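Local structure of decaprenyl diphosphate synthase (Rhodobacter capsulatus, 3MZV) at residues D12-A17 against R318-D323; M59-A64 against H77-V82; L222-G227 against G237-E242. The protein probably extends farnesyl diphosphate with isopentenyl diphosphate units to a long all-trans prenyl diphosphate, a precursor of quinone side chains, with magnesium as cofactor. All blocks are in the same frame, centred on the assembly; numbering follows the deposited sequence.

Interaction 1: D12-A17 against R318-D323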
loop_
_atom_site.group_PDB
_atom_site.type_symbol
_atom_site.label_atom_id
_atom_site.label_comp_id
_atom_site.label_asym_id
_atom_site.label_seq_id
_atom_site.Cartn_x
_atom_site.Cartn_y
_atom_site.Cartn_z
ATOM N N ASP B 12 28.682 -7.249 8.585
ATOM C CA ASP B 12 29.006 -8.670 8.318
ATOM C C ASP B 12 29.131 -9.600 9.563
ATOM O O ASP B 12 28.744 -10.765 9.480
ATOM C CB ASP B 12 30.274 -8.750 7.446
ATOM C CG ASP B 12 30.145 -7.908 6.173
ATOM O OD1 ASP B 12 29.152 -8.112 5.428
ATOM O OD2 ASP B 12 30.990 -7.011 5.952
ATOM N N ARG B 13 29.663 -9.097 10.687
ATOM C CA ARG B 13 29.705 -9.868 11.962
ATOM C C ARG B 13 28.292 -10.150 12.481
ATOM O O ARG B 13 27.949 -11.265 12.900
ATOM C CB ARG B 13 30.471 -9.108 13.049
ATOM C CG ARG B 13 31.743 -9.779 13.564
ATOM C CD ARG B 13 31.648 -10.226 15.049
ATOM N NE ARG B 13 31.926 -9.126 15.992
ATOM C CZ ARG B 13 31.692 -9.155 17.310
ATOM N NH1 ARG B 13 31.162 -10.231 17.882
ATOM N NH2 ARG B 13 31.978 -8.092 18.063
ATOM N N LEU B 14 27.489 -9.099 12.456
ATOM C CA LEU B 14 26.123 -9.192 12.850
ATOM C C LEU B 14 25.460 -10.142 11.884
ATOM O O LEU B 14 24.710 -11.007 12.296
ATOM C CB LEU B 14 25.489 -7.790 12.804
ATOM C CG LEU B 14 24.070 -7.560 13.296
ATOM C CD1 LEU B 14 23.748 -8.186 14.641
ATOM C CD2 LEU B 14 23.851 -6.036 13.319
ATOM N N ALA B 15 25.746 -9.985 10.591
ATOM C CA ALA B 15 25.137 -10.855 9.552
ATOM C C ALA B 15 25.486 -12.309 9.751
ATOM O O ALA B 15 24.627 -13.168 9.605
ATOM C CB ALA B 15 25.554 -10.418 8.134
ATOM N N GLN B 16 26.719 -12.587 10.155
ATOM C CA GLN B 16 27.149 -13.969 10.353
ATOM C C GLN B 16 26.519 -14.583 11.628
ATOM O O GLN B 16 26.210 -15.778 11.651
ATOM C CB GLN B 16 28.700 -14.078 10.326
ATOM C CG GLN B 16 29.294 -13.851 8.887
ATOM C CD GLN B 16 30.765 -13.340 8.835
ATOM O OE1 GLN B 16 31.542 -13.511 9.785
ATOM N NE2 GLN B 16 31.153 -12.743 7.690
ATOM N N ALA B 17 26.311 -13.756 12.663
ATOM C CA ALA B 17 25.669 -14.201 13.896
ATOM C C ALA B 17 24.194 -14.469 13.654
ATOM O O ALA B 17 23.598 -15.318 14.299
ATOM C CB ALA B 17 25.830 -13.157 15.002
ATOM N N ARG B 318 24.188 -7.111 21.941
ATOM C CA ARG B 318 24.212 -5.729 22.381
ATOM C C ARG B 318 25.485 -5.034 21.878
ATOM O O ARG B 318 25.403 -3.945 21.328
ATOM C CB ARG B 318 24.104 -5.591 23.889
ATOM C CG ARG B 318 23.719 -4.207 24.310
ATOM C CD ARG B 318 23.683 -4.038 25.777
ATOM N NE ARG B 318 25.038 -3.870 26.288
ATOM C CZ ARG B 318 25.364 -3.768 27.581
ATOM N NH1 ARG B 318 24.446 -3.817 28.540
ATOM N NH2 ARG B 318 26.641 -3.596 27.922
ATOM N N GLN B 319 26.634 -5.676 22.032
ATOM C CA GLN B 319 27.879 -5.084 21.566
ATOM C C GLN B 319 27.866 -4.926 20.039
ATOM O O GLN B 319 28.320 -3.930 19.535
ATOM C CB GLN B 319 29.096 -5.875 22.055
ATOM C CG GLN B 319 30.419 -5.131 21.932
ATOM C CD GLN B 319 31.105 -5.386 20.596
ATOM O OE1 GLN B 319 30.881 -6.422 19.969
ATOM N NE2 GLN B 319 31.948 -4.449 20.158
ATOM N N MET B 320 27.306 -5.885 19.311
ATOM C CA MET B 320 27.258 -5.766 17.871
ATOM C C MET B 320 26.363 -4.579 17.430
ATOM O O MET B 320 26.684 -3.900 16.458
ATOM C CB MET B 320 26.808 -7.082 17.211
ATOM C CG MET B 320 27.916 -8.160 17.108
ATOM S SD MET B 320 27.350 -9.757 16.370
ATOM C CE MET B 320 27.106 -10.629 17.915
ATOM N N LEU B 321 25.271 -4.318 18.151
ATOM C CA LEU B 321 24.427 -3.160 17.876
ATOM C C LEU B 321 25.130 -1.857 18.201
ATOM O O LEU B 321 24.902 -0.852 17.535
ATOM C CB LEU B 321 23.086 -3.235 18.642
ATOM C CG LEU B 321 22.125 -4.331 18.158
ATOM C CD1 LEU B 321 20.864 -4.355 19.062
ATOM C CD2 LEU B 321 21.731 -4.179 16.701
ATOM N N ASP B 322 25.952 -1.886 19.232
ATOM C CA ASP B 322 26.825 -0.765 19.563
ATOM C C ASP B 322 27.782 -0.477 18.379
ATOM O O ASP B 322 27.863 0.691 17.893
ATOM C CB ASP B 322 27.575 -1.060 20.863
ATOM C CG ASP B 322 28.153 0.186 21.535
ATOM O OD1 ASP B 322 29.070 0.790 20.969
ATOM O OD2 ASP B 322 27.732 0.524 22.664
ATOM N N ASP B 323 28.456 -1.513 17.880
ATOM C CA ASP B 323 29.360 -1.336 16.737
ATOM C C ASP B 323 28.555 -0.889 15.514
ATOM O O ASP B 323 29.044 -0.142 14.668
ATOM C CB ASP B 323 30.100 -2.622 16.357
ATOM C CG ASP B 323 31.136 -3.050 17.366
ATOM O OD1 ASP B 323 31.651 -2.223 18.118
ATOM O OD2 ASP B 323 31.454 -4.257 17.383
HETATM O O HOH W 1 29.700 -9.100 20.292
#
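M320 reaches from helix 316-328 toward helix 11-17 and packs on one face of the R13 guanidinium, the two side chains crossing at about a right angle. Its CG sits over the centre of the guanidinium, 3.9 Å above the plane. Beyond CG the thioether turns in against the other backbone: SD lies 3.8 Å from L14 CA, and almost as near to the carbonyl oxygen of R13. The bend at chi3 (-99°) brings the methyl CE to within 4.1 Å of A17 CB. On the inner flank L14 meets the base of the methionine, its CD1 4.1 Å from M320 CB, while its other methyl, CD2, approaches L321 CD2. The contact joins the N-terminal helix of this mainly helical isoprenoid-synthase chain to its last one, the two segments running antiparallel at 149° with axes 10.0 Å apart. L14 and L321 also pack on A63 and L60 of helix 56-67, so the inner side of the contact merges with the core. An alanine in place of M320 would probably open a gap against L14 CA and A17 CB and leave one face of the R13 guanidinium without the methylene packed on it. The outer side is polar. The R13 chain, bent at chi2 and chi3, ends beside Q319; the guanidinium and amide planes are 21° apart. NH2 gives a weak hydrogen bond to Q319 OE1 (2.8 Å) in the conformer described here; the glutamine has a second. Water 1 bridges the same pair, accepting from R13 NH1 and donating to Q319 OE1. D323 adds a long salt bridge, its OD2 3.9 Å from R13 NH2 and oblique to the guanidinium.

Interaction 2: M59-A64 against H77-V82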
loop_
_atom_site.group_PDB
_atom_site.type_symbol
_atom_site.label_atom_id
_atom_site.label_comp_id
_atom_site.label_asym_id
_atom_site.label_seq_id
_atom_site.Cartn_x
_atom_site.Cartn_y
_atom_site.Cartn_z
ATOM N N MET B 59 17.569 -7.364 9.998
ATOM C CA MET B 59 18.554 -7.742 11.016
ATOM C C MET B 59 18.259 -7.141 12.360
ATOM O O MET B 59 18.566 -7.745 13.395
ATOM C CB MET B 59 19.995 -7.346 10.636
ATOM C CG MET B 59 20.478 -8.013 9.440
ATOM S SD MET B 59 22.324 -7.925 9.297
ATOM C CE MET B 59 22.346 -9.396 8.332
ATOM N N LEU B 60 17.736 -5.936 12.351
ATOM C CA LEU B 60 17.453 -5.224 13.589
ATOM C C LEU B 60 16.378 -5.975 14.376
ATOM O O LEU B 60 16.446 -6.046 15.610
ATOM C CB LEU B 60 17.013 -3.788 13.321
ATOM C CG LEU B 60 18.145 -2.756 13.066
ATOM C CD1 LEU B 60 17.557 -1.360 12.901
ATOM C CD2 LEU B 60 19.132 -2.725 14.183
ATOM N N THR B 61 15.375 -6.509 13.661
ATOM C CA THR B 61 14.314 -7.261 14.335
ATOM C C THR B 61 14.842 -8.552 14.913
ATOM O O THR B 61 14.599 -8.868 16.082
ATOM C CB THR B 61 13.185 -7.565 13.365
ATOM O OG1 THR B 61 12.571 -6.346 13.000
ATOM C CG2 THR B 61 12.124 -8.560 13.971
ATOM N N LEU B 62 15.564 -9.324 14.089
ATOM C CA LEU B 62 16.172 -10.575 14.548
ATOM C C LEU B 62 17.096 -10.344 15.755
ATOM O O LEU B 62 17.026 -11.078 16.722
ATOM C CB LEU B 62 16.998 -11.201 13.436
ATOM C CG LEU B 62 16.231 -11.601 12.171
ATOM C CD1 LEU B 62 17.267 -12.103 11.137
ATOM C CD2 LEU B 62 15.143 -12.623 12.476
ATOM N N ALA B 63 17.988 -9.352 15.653
ATOM C CA ALA B 63 18.930 -9.053 16.722
ATOM C C ALA B 63 18.214 -8.676 18.035
ATOM O O ALA B 63 18.600 -9.157 19.134
ATOM C CB ALA B 63 19.957 -7.940 16.295
ATOM N N ALA B 64 17.203 -7.843 17.927
ATOM C CA ALA B 64 16.437 -7.421 19.108
ATOM C C ALA B 64 15.732 -8.622 19.792
ATOM O O ALA B 64 15.815 -8.757 21.023
ATOM C CB ALA B 64 15.406 -6.318 18.760
ATOM N N HIS B 77 9.139 -14.131 11.015
ATOM C CA HIS B 77 7.951 -13.536 10.401
ATOM C C HIS B 77 8.004 -12.011 10.489
ATOM O O HIS B 77 7.737 -11.311 9.514
ATOM C CB HIS B 77 6.660 -14.021 11.054
ATOM C CG HIS B 77 6.470 -15.505 11.022
ATOM N ND1 HIS B 77 7.356 -16.381 11.613
ATOM C CD2 HIS B 77 5.481 -16.267 10.490
ATOM C CE1 HIS B 77 6.929 -17.622 11.428
ATOM N NE2 HIS B 77 5.807 -17.578 10.727
ATOM N N LEU B 78 8.362 -11.478 11.655
ATOM C CA LEU B 78 8.398 -10.039 11.832
ATOM C C LEU B 78 9.484 -9.374 10.982
ATOM O O LEU B 78 9.241 -8.311 10.372
ATOM C CB LEU B 78 8.630 -9.701 13.323
ATOM C CG LEU B 78 7.444 -10.110 14.235
ATOM C CD1 LEU B 78 7.692 -9.818 15.725
ATOM C CD2 LEU B 78 6.223 -9.381 13.793
ATOM N N ALA B 79 10.662 -9.980 10.969
ATOM C CA ALA B 79 11.789 -9.493 10.126
ATOM C C ALA B 79 11.416 -9.502 8.621
ATOM O O ALA B 79 11.698 -8.511 7.917
ATOM C CB ALA B 79 13.048 -10.253 10.378
ATOM N N ALA B 80 10.752 -10.570 8.162
ATOM C CA ALA B 80 10.270 -10.625 6.783
ATOM C C ALA B 80 9.242 -9.486 6.488
ATOM O O ALA B 80 9.293 -8.817 5.468
ATOM C CB ALA B 80 9.692 -11.953 6.479
ATOM N N THR B 81 8.345 -9.243 7.435
ATOM C CA THR B 81 7.359 -8.200 7.279
ATOM C C THR B 81 7.994 -6.817 7.195
ATOM O O THR B 81 7.657 -6.016 6.319
ATOM C CB THR B 81 6.269 -8.234 8.447
ATOM O OG1 THR B 81 5.599 -9.501 8.470
ATOM C CG2 THR B 81 5.276 -7.101 8.271
ATOM N N VAL B 82 8.952 -6.550 8.061
ATOM C CA VAL B 82 9.726 -5.305 8.014
ATOM C C VAL B 82 10.404 -5.135 6.632
ATOM O O VAL B 82 10.361 -4.077 6.037
ATOM C CB VAL B 82 10.768 -5.308 9.144
ATOM C CG1 VAL B 82 11.824 -4.234 8.926
ATOM C CG2 VAL B 82 10.065 -5.083 10.478
#
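Between T61 and A79 no ring or other flat side-chain group intervenes; the contact is made mainly by small aliphatic groups and backbone. The one ring of the two segments, the imidazole of H77, starts from a bond directed away from helix 56-67 and packs edge-to-face with F74. T61 points at the opposing helix and uses both of its branches. CG2, anti to the backbone N, reaches the backbone of helix 74-96 and lies 3.6 Å from A79 N. The same methyl touches L78 CB at 3.7 Å, the threonine and leucine side chains crossing at about a right angle. OG1, on the other branch, passes V82 CG2 at 3.8 Å, while its hydrogen bond goes to A187 O of helix 169-194, which satisfies the buried hydroxyl. A79 CB is met by T61 CB at 4.0 Å and, from the next residue along, by L62 CD2 at 3.8 Å. With only a methyl on A79 and a short side chain on T61, the segment axes come to 8.3 Å at an angle of 159°. Helix 19-32 covers L62 and A79 through M22 and V25, and L144 of helix 138-161 touches L78 and V82. This is close antiparallel packing of consecutive core helices, joined by a short connection, in the all-alpha isoprenoid-synthase bundle, whose helix 74-96 runs into the first aspartate-rich motif, DDVVD.

Interaction 3: L222-G227 against G237-E242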
loop_
_atom_site.group_PDB
_atom_site.type_symbol
_atom_site.label_atom_id
_atom_site.label_comp_id
_atom_site.label_asym_id
_atom_site.label_seq_id
_atom_site.Cartn_x
_atom_site.Cartn_y
_atom_site.Cartn_z
ATOM N N LEU B 222 23.872 14.155 4.260
ATOM C CA LEU B 222 25.179 14.782 4.290
ATOM C C LEU B 222 26.022 14.378 3.072
ATOM O O LEU B 222 26.600 15.216 2.362
ATOM C CB LEU B 222 25.881 14.421 5.603
ATOM C CG LEU B 222 27.348 14.876 5.754
ATOM C CD1 LEU B 222 27.612 16.343 5.404
ATOM C CD2 LEU B 222 27.826 14.575 7.166
ATOM N N LEU B 223 26.044 13.077 2.813
ATOM C CA LEU B 223 26.835 12.550 1.724
ATOM C C LEU B 223 26.287 13.041 0.374
ATOM O O LEU B 223 27.033 13.190 -0.590
ATOM C CB LEU B 223 26.859 11.031 1.790
ATOM C CG LEU B 223 27.623 10.343 2.930
ATOM C CD1 LEU B 223 27.297 8.827 2.898
ATOM C CD2 LEU B 223 29.141 10.566 2.889
ATOM N N ASP B 224 25.002 13.353 0.325
ATOM C CA ASP B 224 24.410 13.875 -0.906
ATOM C C ASP B 224 25.034 15.222 -1.353
ATOM O O ASP B 224 25.025 15.535 -2.547
ATOM C CB ASP B 224 22.938 14.058 -0.745
ATOM C CG ASP B 224 22.177 13.779 -2.039
ATOM O OD1 ASP B 224 22.128 12.588 -2.404
ATOM O OD2 ASP B 224 21.684 14.737 -2.682
ATOM N N TYR B 225 25.560 15.992 -0.402
ATOM C CA TYR B 225 26.267 17.269 -0.687
ATOM C C TYR B 225 27.782 17.209 -0.535
ATOM O O TYR B 225 28.464 18.236 -0.318
ATOM C CB TYR B 225 25.689 18.384 0.169
ATOM C CG TYR B 225 24.357 18.858 -0.292
ATOM C CD1 TYR B 225 24.261 19.770 -1.324
ATOM C CD2 TYR B 225 23.168 18.429 0.322
ATOM C CE1 TYR B 225 23.027 20.251 -1.739
ATOM C CE2 TYR B 225 21.946 18.883 -0.108
ATOM C CZ TYR B 225 21.883 19.793 -1.150
ATOM O OH TYR B 225 20.683 20.273 -1.578
ATOM N N GLY B 226 28.322 16.016 -0.710
ATOM C CA GLY B 226 29.770 15.798 -0.705
ATOM C C GLY B 226 30.420 15.653 0.674
ATOM O O GLY B 226 31.637 15.761 0.786
ATOM N N GLY B 227 29.631 15.431 1.726
ATOM C CA GLY B 227 30.190 15.264 3.065
ATOM C C GLY B 227 30.805 16.545 3.632
ATOM O O GLY B 227 30.672 17.623 3.044
ATOM N N GLY B 237 24.136 15.502 -5.330
ATOM C CA GLY B 237 23.325 16.450 -6.070
ATOM C C GLY B 237 21.865 16.127 -6.264
ATOM O O GLY B 237 21.136 16.991 -6.734
ATOM N N ASP B 238 21.415 14.908 -5.922
ATOM C CA ASP B 238 20.011 14.552 -6.149
ATOM C C ASP B 238 19.055 15.372 -5.288
ATOM O O ASP B 238 18.002 15.798 -5.751
ATOM C CB ASP B 238 19.733 13.062 -5.857
ATOM C CG ASP B 238 20.355 12.110 -6.888
ATOM O OD1 ASP B 238 20.771 12.552 -7.990
ATOM O OD2 ASP B 238 20.403 10.893 -6.578
ATOM N N ASP B 239 19.373 15.552 -4.011
ATOM C CA ASP B 239 18.455 16.262 -3.145
ATOM C C ASP B 239 18.337 17.723 -3.605
ATOM O O ASP B 239 17.243 18.325 -3.547
ATOM C CB ASP B 239 18.933 16.218 -1.689
ATOM C CG ASP B 239 18.814 14.834 -1.072
ATOM O OD1 ASP B 239 18.130 13.967 -1.666
ATOM O OD2 ASP B 239 19.421 14.609 -0.014
ATOM N N PHE B 240 19.468 18.267 -4.059
ATOM C CA PHE B 240 19.532 19.658 -4.537
ATOM C C PHE B 240 18.627 19.805 -5.782
ATOM O O PHE B 240 17.739 20.628 -5.813
ATOM C CB PHE B 240 20.960 20.040 -4.869
ATOM C CG PHE B 240 21.123 21.495 -5.270
ATOM C CD1 PHE B 240 20.943 22.519 -4.351
ATOM C CD2 PHE B 240 21.497 21.819 -6.550
ATOM C CE1 PHE B 240 21.091 23.864 -4.747
ATOM C CE2 PHE B 240 21.664 23.137 -6.953
ATOM C CZ PHE B 240 21.451 24.160 -6.045
ATOM N N ARG B 241 18.836 18.947 -6.770
ATOM C CA ARG B 241 17.918 18.891 -7.963
ATOM C C ARG B 241 16.442 18.764 -7.608
ATOM O O ARG B 241 15.592 19.421 -8.220
ATOM C CB ARG B 241 18.351 17.763 -8.895
ATOM C CG ARG B 241 19.724 18.065 -9.519
ATOM C CD ARG B 241 20.306 16.944 -10.433
ATOM N NE ARG B 241 21.766 17.127 -10.497
ATOM C CZ ARG B 241 22.692 16.340 -9.933
ATOM N NH1 ARG B 241 22.365 15.214 -9.295
ATOM N NH2 ARG B 241 23.983 16.683 -10.037
ATOM N N GLU B 242 16.107 17.941 -6.616
ATOM C CA GLU B 242 14.724 17.791 -6.202
ATOM C C GLU B 242 14.255 18.865 -5.236
ATOM O O GLU B 242 13.100 18.858 -4.796
ATOM C CB GLU B 242 14.509 16.417 -5.573
ATOM C CG GLU B 242 15.002 15.315 -6.456
ATOM C CD GLU B 242 14.053 14.178 -6.487
ATOM O OE1 GLU B 242 13.841 13.591 -5.388
ATOM O OE2 GLU B 242 13.517 13.895 -7.604
HETATM O O HOH W 2 22.217 17.209 -3.260
HETATM O O HOH W 3 19.340 11.659 -2.370
#
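D224 is the last aspartate of the second aspartate-rich motif (DDLLD) of the trans-prenyl synthases, which in this family typically serves to bind magnesium and substrate diphosphate, and here it meets G237 and D239 at the start of the short helix 238-241. Its carboxylate faces the first turn of that helix: OD2 takes the N-H of D239 at 2.8 Å, a nearly straight bond (168°) on the syn side and 27° out of the carboxylate plane. Its backbone oxygen is gripped too, since G237 N donates to D224 O at 2.9 Å, in the carbonyl plane. The D224 and D239 carboxylates are stacked with their OD2 atoms 3.5 Å apart, and water 3 lies close to both OD1 atoms. Two hydrogen bonds to backbone N-H groups thus hold D224 against the helix start. G237, at the N-cap position, has a positive phi; a CB there would be jammed against the preceding carbonyl oxygen and run into R241 NH2. Behind D224, G226 closes helix 199-224 with a Schellman motif. Y225 reaches across to F240 at about a right angle; its OH lies in the plane of the F240 ring, at the edge, and 3.3 Å from F240 CB. Water 2 sits over the centre of the Y225 ring, accepts from F240 N at 3.1 Å and donates to D224 OD2 at 2.6 Å.

Overall arrangement
Interactions 1 and 2 form one continuous block, their centres 14 Å apart. Helix 56-67 is shared ground: A15 CB touches M59 CE at 3.4 Å, so the terminal helices of interaction 1 lie on the first helix of interaction 2. Interaction 3 stands apart, its centre 30 Å from each of the others; its nearest atoms are about 15 Å from interaction 1 and about 17 Å from interaction 2. Helix 74-96 spans that distance, running from interaction 2 to the first aspartate-rich motif, whose D97 touches E242. The two such motifs, which in this family face each other across the magnesium-diphosphate site, probably place that site near interaction 3; interactions 1 and 2 are packing away from it.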